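Putative polyketide synthase (Streptomyces coelicolor, PDB 1U0M) condenses five malonyl-CoA units into a pentaketide and cyclises it to 1,3,6,8-tetrahydroxynaphthalene, for melanin and for secondary metabolites containing a naphthoquinone ring. Local coordinates at residues Ser113-Met118 against Ile230-Lys235; Leu190-Leu195 against Phe241-Arg246. All coordinates share one frame; numbering follows the deposited sequence.

Interaction 1 (Ser113-Met118 against Ile230-Lys235); sequences SCTGFM and IMYDVK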
loop_
_atom_site.group_PDB
_atom_site.type_symbol
_atom_site.label_atom_id
_atom_site.label_comp_id
_atom_site.label_asym_id
_atom_site.label_seq_id
_atom_site.Cartn_x
_atom_site.Cartn_y
_atom_site.Cartn_z
ATOM N N SER A 113 -7.071 3.621 0.468
ATOM C CA SER A 113 -7.721 4.423 -0.555
ATOM C C SER A 113 -7.190 4.040 -1.921
ATOM O O SER A 113 -5.986 3.880 -2.101
ATOM C CB SER A 113 -7.449 5.902 -0.319
ATOM O OG SER A 113 -7.847 6.651 -1.454
ATOM N N CYS A 114 -8.084 3.890 -2.887
ATOM C CA CYS A 114 -7.670 3.537 -4.243
ATOM C C CYS A 114 -8.206 4.561 -5.225
ATOM O O CYS A 114 -8.081 4.407 -6.438
ATOM C CB CYS A 114 -8.194 2.149 -4.611
ATOM S SG CYS A 114 -9.979 2.022 -4.694
ATOM N N THR A 115 -8.784 5.630 -4.691
ATOM C CA THR A 115 -9.387 6.664 -5.522
ATOM C C THR A 115 -8.519 7.867 -5.835
ATOM O O THR A 115 -8.965 8.822 -6.454
ATOM C CB THR A 115 -10.671 7.130 -4.884
ATOM O OG1 THR A 115 -10.460 7.254 -3.475
ATOM C CG2 THR A 115 -11.781 6.109 -5.154
ATOM N N GLY A 116 -7.273 7.809 -5.415
ATOM C CA GLY A 116 -6.367 8.894 -5.682
ATOM C C GLY A 116 -4.999 8.404 -5.293
ATOM O O GLY A 116 -4.861 7.352 -4.676
ATOM N N PHE A 117 -3.975 9.160 -5.637
ATOM C CA PHE A 117 -2.650 8.731 -5.289
ATOM C C PHE A 117 -1.743 9.829 -4.807
ATOM O O PHE A 117 -1.577 10.853 -5.462
ATOM C CB PHE A 117 -2.002 8.014 -6.468
ATOM C CG PHE A 117 -0.684 7.424 -6.140
ATOM C CD1 PHE A 117 0.482 8.154 -6.319
ATOM C CD2 PHE A 117 -0.606 6.145 -5.584
ATOM C CE1 PHE A 117 1.706 7.620 -5.955
ATOM C CE2 PHE A 117 0.621 5.604 -5.214
ATOM C CZ PHE A 117 1.772 6.335 -5.398
ATOM N N MET A 118 -1.154 9.611 -3.644
ATOM C CA MET A 118 -0.226 10.574 -3.107
ATOM C C MET A 118 0.897 9.901 -2.318
ATOM O O MET A 118 0.697 8.878 -1.652
ATOM C CB MET A 118 -0.963 11.638 -2.268
ATOM C CG MET A 118 -2.047 11.142 -1.320
ATOM S SD MET A 118 -3.007 12.508 -0.508
ATOM C CE MET A 118 -1.667 13.367 0.375
ATOM N N ILE A 230 -11.302 -7.337 -11.714
ATOM C CA ILE A 230 -11.662 -6.098 -11.014
ATOM C C ILE A 230 -10.339 -5.340 -10.907
ATOM O O ILE A 230 -9.547 -5.552 -9.989
ATOM C CB ILE A 230 -12.242 -6.369 -9.622
ATOM C CG1 ILE A 230 -13.298 -7.483 -9.706
ATOM C CG2 ILE A 230 -12.889 -5.094 -9.093
ATOM C CD1 ILE A 230 -13.995 -7.805 -8.393
ATOM N N MET A 231 -10.104 -4.453 -11.865
ATOM C CA MET A 231 -8.839 -3.738 -11.930
ATOM C C MET A 231 -8.905 -2.317 -12.457
ATOM O O MET A 231 -9.937 -1.833 -12.915
ATOM C CB MET A 231 -7.898 -4.501 -12.856
ATOM C CG MET A 231 -8.378 -4.427 -14.312
ATOM S SD MET A 231 -7.448 -5.449 -15.443
ATOM C CE MET A 231 -5.940 -4.430 -15.650
ATOM N N TYR A 232 -7.744 -1.683 -12.430
ATOM C CA TYR A 232 -7.590 -0.335 -12.927
ATOM C C TYR A 232 -6.758 -0.320 -14.208
ATOM O O TYR A 232 -5.774 -1.032 -14.314
ATOM C CB TYR A 232 -6.856 0.528 -11.883
ATOM C CG TYR A 232 -7.728 1.310 -10.929
ATOM C CD1 TYR A 232 -7.206 1.790 -9.732
ATOM C CD2 TYR A 232 -9.054 1.599 -11.232
ATOM C CE1 TYR A 232 -7.975 2.545 -8.858
ATOM C CE2 TYR A 232 -9.844 2.351 -10.368
ATOM C CZ TYR A 232 -9.292 2.827 -9.180
ATOM O OH TYR A 232 -10.034 3.611 -8.326
ATOM N N ASP A 233 -7.179 0.459 -15.191
ATOM C CA ASP A 233 -6.363 0.680 -16.390
ATOM C C ASP A 233 -5.789 2.053 -15.995
ATOM O O ASP A 233 -6.551 2.965 -15.685
ATOM C CB ASP A 233 -7.229 0.837 -17.647
ATOM C CG ASP A 233 -7.247 -0.424 -18.526
ATOM O OD1 ASP A 233 -8.097 -0.494 -19.437
ATOM O OD2 ASP A 233 -6.423 -1.336 -18.319
ATOM N N VAL A 234 -4.466 2.194 -15.956
ATOM C CA VAL A 234 -3.845 3.464 -15.554
ATOM C C VAL A 234 -3.376 4.282 -16.753
ATOM O O VAL A 234 -2.388 3.944 -17.405
ATOM C CB VAL A 234 -2.653 3.220 -14.619
ATOM C CG1 VAL A 234 -2.031 4.555 -14.209
ATOM C CG2 VAL A 234 -3.121 2.429 -13.385
ATOM N N LYS A 235 -4.078 5.380 -17.011
ATOM C CA LYS A 235 -3.790 6.240 -18.153
ATOM C C LYS A 235 -3.447 7.678 -17.780
ATOM O O LYS A 235 -3.453 8.058 -16.615
ATOM C CB LYS A 235 -5.013 6.257 -19.071
ATOM C CG LYS A 235 -5.443 4.879 -19.523
ATOM C CD LYS A 235 -6.781 4.900 -20.207
ATOM C CE LYS A 235 -7.153 3.498 -20.688
ATOM N NZ LYS A 235 -8.344 3.555 -21.551
#
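The hydroxyl of Tyr232 donates to the backbone carbonyl of Cys114, OH to O 2.8 Å, and this single hydrogen bond is the polar link between the loop 113-118 and the strand 230-235. The approach is bent: the C=O...OH angle is 129°, and the hydroxyl stands above the carbonyl plane, 49° out of it, so it is not directed at a lone pair. On the tyrosine side, the acceptor lies at the ring edge and close to the ring plane, with Tyr232 CE1 3.1 Å from Cys114 O. The side chain of Cys114 borders the same spot. It tucks SG in between its own backbone N and C (chi1 65°), and from there the sulfur comes within 4.0 Å of Tyr232 OH, while Cys114 CB lies 4.3 Å from Tyr232 CE1. Thr115 adds a looser contact, its CG2 4.4 Å from Tyr232 OH; its own hydroxyl is engaged by Glu174 and by the backbone N of Phe175. A phenylalanine in place of Tyr232 would probably keep much of the ring packing but leave the buried carbonyl of Cys114 without this donor. Tyr232 also stacks on Phe239 of the adjacent strand, and its side chain lies near a polyethylene glycol that probably came from the crystallisation liquor. With the side chain of Cys114 about 7 Å from that of Cys146, probably the active-site cysteine, as in its relatives, the contact is consistent with a place in the wall of the active-site cavity of this thiolase fold. The loop 113-118 leads from strand 108-112 of the large mixed sheet to helix 122-129, and Met119 of the second subunit packs on Cys114; strand 230-235 pairs antiparallel with 238-243 and through the backbone of Tyr232 hydrogen-bonds to that subunit.

Interaction 2 (Leu190-Leu195 against Phe241-Arg246); sequences LLCNGL and FLLDKR. With GOL (glycerol), chain D.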
loop_
_atom_site.group_PDB
_atom_site.type_symbol
_atom_site.label_atom_id
_atom_site.label_comp_id
_atom_site.label_asym_id
_atom_site.label_seq_id
_atom_site.Cartn_x
_atom_site.Cartn_y
_atom_site.Cartn_z
ATOM N N LEU A 190 -20.725 2.531 -17.687
ATOM C CA LEU A 190 -22.003 3.166 -17.405
ATOM C C LEU A 190 -22.605 2.632 -16.108
ATOM O O LEU A 190 -23.142 3.389 -15.304
ATOM C CB LEU A 190 -22.962 2.919 -18.557
ATOM C CG LEU A 190 -22.828 3.859 -19.755
ATOM C CD1 LEU A 190 -21.402 3.951 -20.227
ATOM C CD2 LEU A 190 -23.740 3.351 -20.845
ATOM N N LEU A 191 -22.518 1.324 -15.909
ATOM C CA LEU A 191 -23.030 0.712 -14.701
ATOM C C LEU A 191 -22.329 1.353 -13.520
ATOM O O LEU A 191 -22.963 1.959 -12.665
ATOM C CB LEU A 191 -22.729 -0.783 -14.699
ATOM C CG LEU A 191 -23.915 -1.723 -14.859
ATOM C CD1 LEU A 191 -24.850 -1.542 -13.664
ATOM C CD2 LEU A 191 -24.631 -1.414 -16.176
ATOM N N CYS A 192 -21.006 1.215 -13.501
ATOM C CA CYS A 192 -20.172 1.745 -12.442
ATOM C C CYS A 192 -20.451 3.202 -12.132
ATOM O O CYS A 192 -20.420 3.595 -10.969
ATOM C CB CYS A 192 -18.694 1.541 -12.778
ATOM S SG CYS A 192 -18.168 -0.198 -12.681
ATOM N N ASN A 193 -20.749 3.996 -13.153
ATOM C CA ASN A 193 -21.039 5.397 -12.923
ATOM C C ASN A 193 -22.336 5.627 -12.137
ATOM O O ASN A 193 -22.564 6.728 -11.622
ATOM C CB ASN A 193 -21.087 6.157 -14.252
ATOM C CG ASN A 193 -19.740 6.188 -14.960
ATOM O OD1 ASN A 193 -18.705 5.831 -14.382
ATOM N ND2 ASN A 193 -19.747 6.621 -16.216
ATOM N N GLY A 194 -23.188 4.603 -12.036
ATOM C CA GLY A 194 -24.427 4.768 -11.285
ATOM C C GLY A 194 -24.364 4.101 -9.920
ATOM O O GLY A 194 -25.280 4.228 -9.100
ATOM N N LEU A 195 -23.242 3.432 -9.665
ATOM C CA LEU A 195 -23.027 2.660 -8.441
ATOM C C LEU A 195 -22.077 3.193 -7.358
ATOM O O LEU A 195 -22.401 3.158 -6.171
ATOM C CB LEU A 195 -22.570 1.264 -8.870
ATOM C CG LEU A 195 -22.270 0.173 -7.860
ATOM C CD1 LEU A 195 -23.454 -0.011 -6.928
ATOM C CD2 LEU A 195 -21.968 -1.118 -8.618
ATOM N N PHE A 241 -11.615 2.258 -14.117
ATOM C CA PHE A 241 -12.067 1.046 -13.467
ATOM C C PHE A 241 -12.671 0.020 -14.430
ATOM O O PHE A 241 -13.560 0.340 -15.217
ATOM C CB PHE A 241 -13.095 1.405 -12.388
ATOM C CG PHE A 241 -13.439 0.265 -11.484
ATOM C CD1 PHE A 241 -12.450 -0.353 -10.723
ATOM C CD2 PHE A 241 -14.747 -0.200 -11.391
ATOM C CE1 PHE A 241 -12.758 -1.421 -9.876
ATOM C CE2 PHE A 241 -15.061 -1.276 -10.541
ATOM C CZ PHE A 241 -14.067 -1.878 -9.789
ATOM N N LEU A 242 -12.185 -1.215 -14.344
ATOM C CA LEU A 242 -12.659 -2.302 -15.193
ATOM C C LEU A 242 -13.240 -3.421 -14.336
ATOM O O LEU A 242 -12.567 -3.978 -13.452
ATOM C CB LEU A 242 -11.519 -2.857 -16.049
ATOM C CG LEU A 242 -11.073 -2.082 -17.295
ATOM C CD1 LEU A 242 -10.706 -0.652 -16.953
ATOM C CD2 LEU A 242 -9.886 -2.792 -17.902
ATOM N N LEU A 243 -14.497 -3.743 -14.598
ATOM C CA LEU A 243 -15.189 -4.786 -13.864
ATOM C C LEU A 243 -15.774 -5.787 -14.862
ATOM O O LEU A 243 -16.704 -5.465 -15.611
ATOM C CB LEU A 243 -16.290 -4.153 -13.024
ATOM C CG LEU A 243 -17.031 -5.020 -12.013
ATOM C CD1 LEU A 243 -16.074 -5.598 -10.977
ATOM C CD2 LEU A 243 -18.087 -4.155 -11.359
ATOM N N ASP A 244 -15.208 -6.993 -14.875
ATOM C CA ASP A 244 -15.643 -8.056 -15.777
ATOM C C ASP A 244 -17.083 -8.483 -15.506
ATOM O O ASP A 244 -17.496 -8.653 -14.362
ATOM C CB ASP A 244 -14.714 -9.270 -15.647
ATOM C CG ASP A 244 -14.953 -10.318 -16.726
ATOM O OD1 ASP A 244 -14.057 -10.516 -17.575
ATOM O OD2 ASP A 244 -16.032 -10.945 -16.726
ATOM N N LYS A 245 -17.831 -8.651 -16.587
ATOM C CA LYS A 245 -19.234 -9.059 -16.552
ATOM C C LYS A 245 -19.453 -10.272 -15.658
ATOM O O LYS A 245 -20.508 -10.417 -15.047
ATOM C CB LYS A 245 -19.696 -9.407 -17.968
ATOM C CG LYS A 245 -19.408 -8.342 -19.038
ATOM C CD LYS A 245 -17.925 -7.911 -19.111
ATOM C CE LYS A 245 -16.957 -9.095 -19.137
ATOM N NZ LYS A 245 -17.205 -10.054 -20.249
ATOM N N ARG A 246 -18.436 -11.129 -15.590
ATOM C CA ARG A 246 -18.465 -12.366 -14.813
ATOM C C ARG A 246 -18.228 -12.256 -13.313
ATOM O O ARG A 246 -18.241 -13.267 -12.613
ATOM C CB ARG A 246 -17.437 -13.341 -15.376
ATOM C CG ARG A 246 -17.700 -13.770 -16.797
ATOM C CD ARG A 246 -16.499 -14.498 -17.372
ATOM N NE ARG A 246 -15.350 -13.608 -17.531
ATOM C CZ ARG A 246 -14.211 -13.953 -18.125
ATOM N NH1 ARG A 246 -14.061 -15.177 -18.620
ATOM N NH2 ARG A 246 -13.226 -13.071 -18.232
HETATM C C1 GOL D . -15.545 5.531 -15.968
HETATM O O1 GOL D . -16.249 6.542 -15.235
HETATM C C2 GOL D . -14.977 4.585 -14.923
HETATM O O2 GOL D . -14.872 3.298 -15.555
HETATM C C3 GOL D . -13.640 5.117 -14.483
HETATM O O3 GOL D . -12.987 4.342 -13.481
#
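With CG anti to the backbone N (chi1 -169°), Phe241 turns the CD2-CE2 edge of its ring to Cys192 of helix 187-195, which holds its SG beside its own backbone N (chi1 -71°). The sulfur reaches the ring at its edge, 3.7 Å from Phe241 CD2, and lies 86° off the ring normal, essentially in the ring plane: a sulfur-aromatic contact with no face stacking. Leu243, two residues further along the strand, brings CD2 to 4.2 Å from the same sulfur, so Cys192 SG touches both side chains. A glycerol, probably from the crystallisation liquor, spans the two segments: its O1 donates to Asn193 OD1 at 2.7 Å, and its O3 accepts from Phe241 N at 2.6 Å. Beyond the strand, Asp244 closes an Asx turn by accepting from the backbone N of Arg246, whose guanidinium also grips the carboxylate side-on through NE and NH2. The side chain of Phe241 is about 5 Å from that of Cys146 and about 4 Å from a bound polyethylene glycol, consistent with a position lining the active-site cavity. The contact thus sets helix 187-195 against strand 238-243, whose Phe241 also packs on Ile230 and Tyr232 of strand 230-235 and meets the Phe196 ring.

How the interactions relate
From the N terminus, the chain passes through loop 113-118, then helix 187-195, and reaches the antiparallel hairpin of strands 230-235 and 238-243. Interaction 1 closes a long loop of 111 intervening residues from 113-118 to the first hairpin strand; interaction 2 closes a shorter one from 190-195 to the second. Since interaction 2 starts inside the loop closed by interaction 1 and ends beyond it, the two closures cross rather than nest. The hairpin joins them directly: Met231 O and Leu242 N, 2.7 Å apart, probably form a hydrogen bond, and Ile230 packs on Leu243. Both contacts therefore tie parts of the N-terminal family region to one hairpin of the C-terminal region.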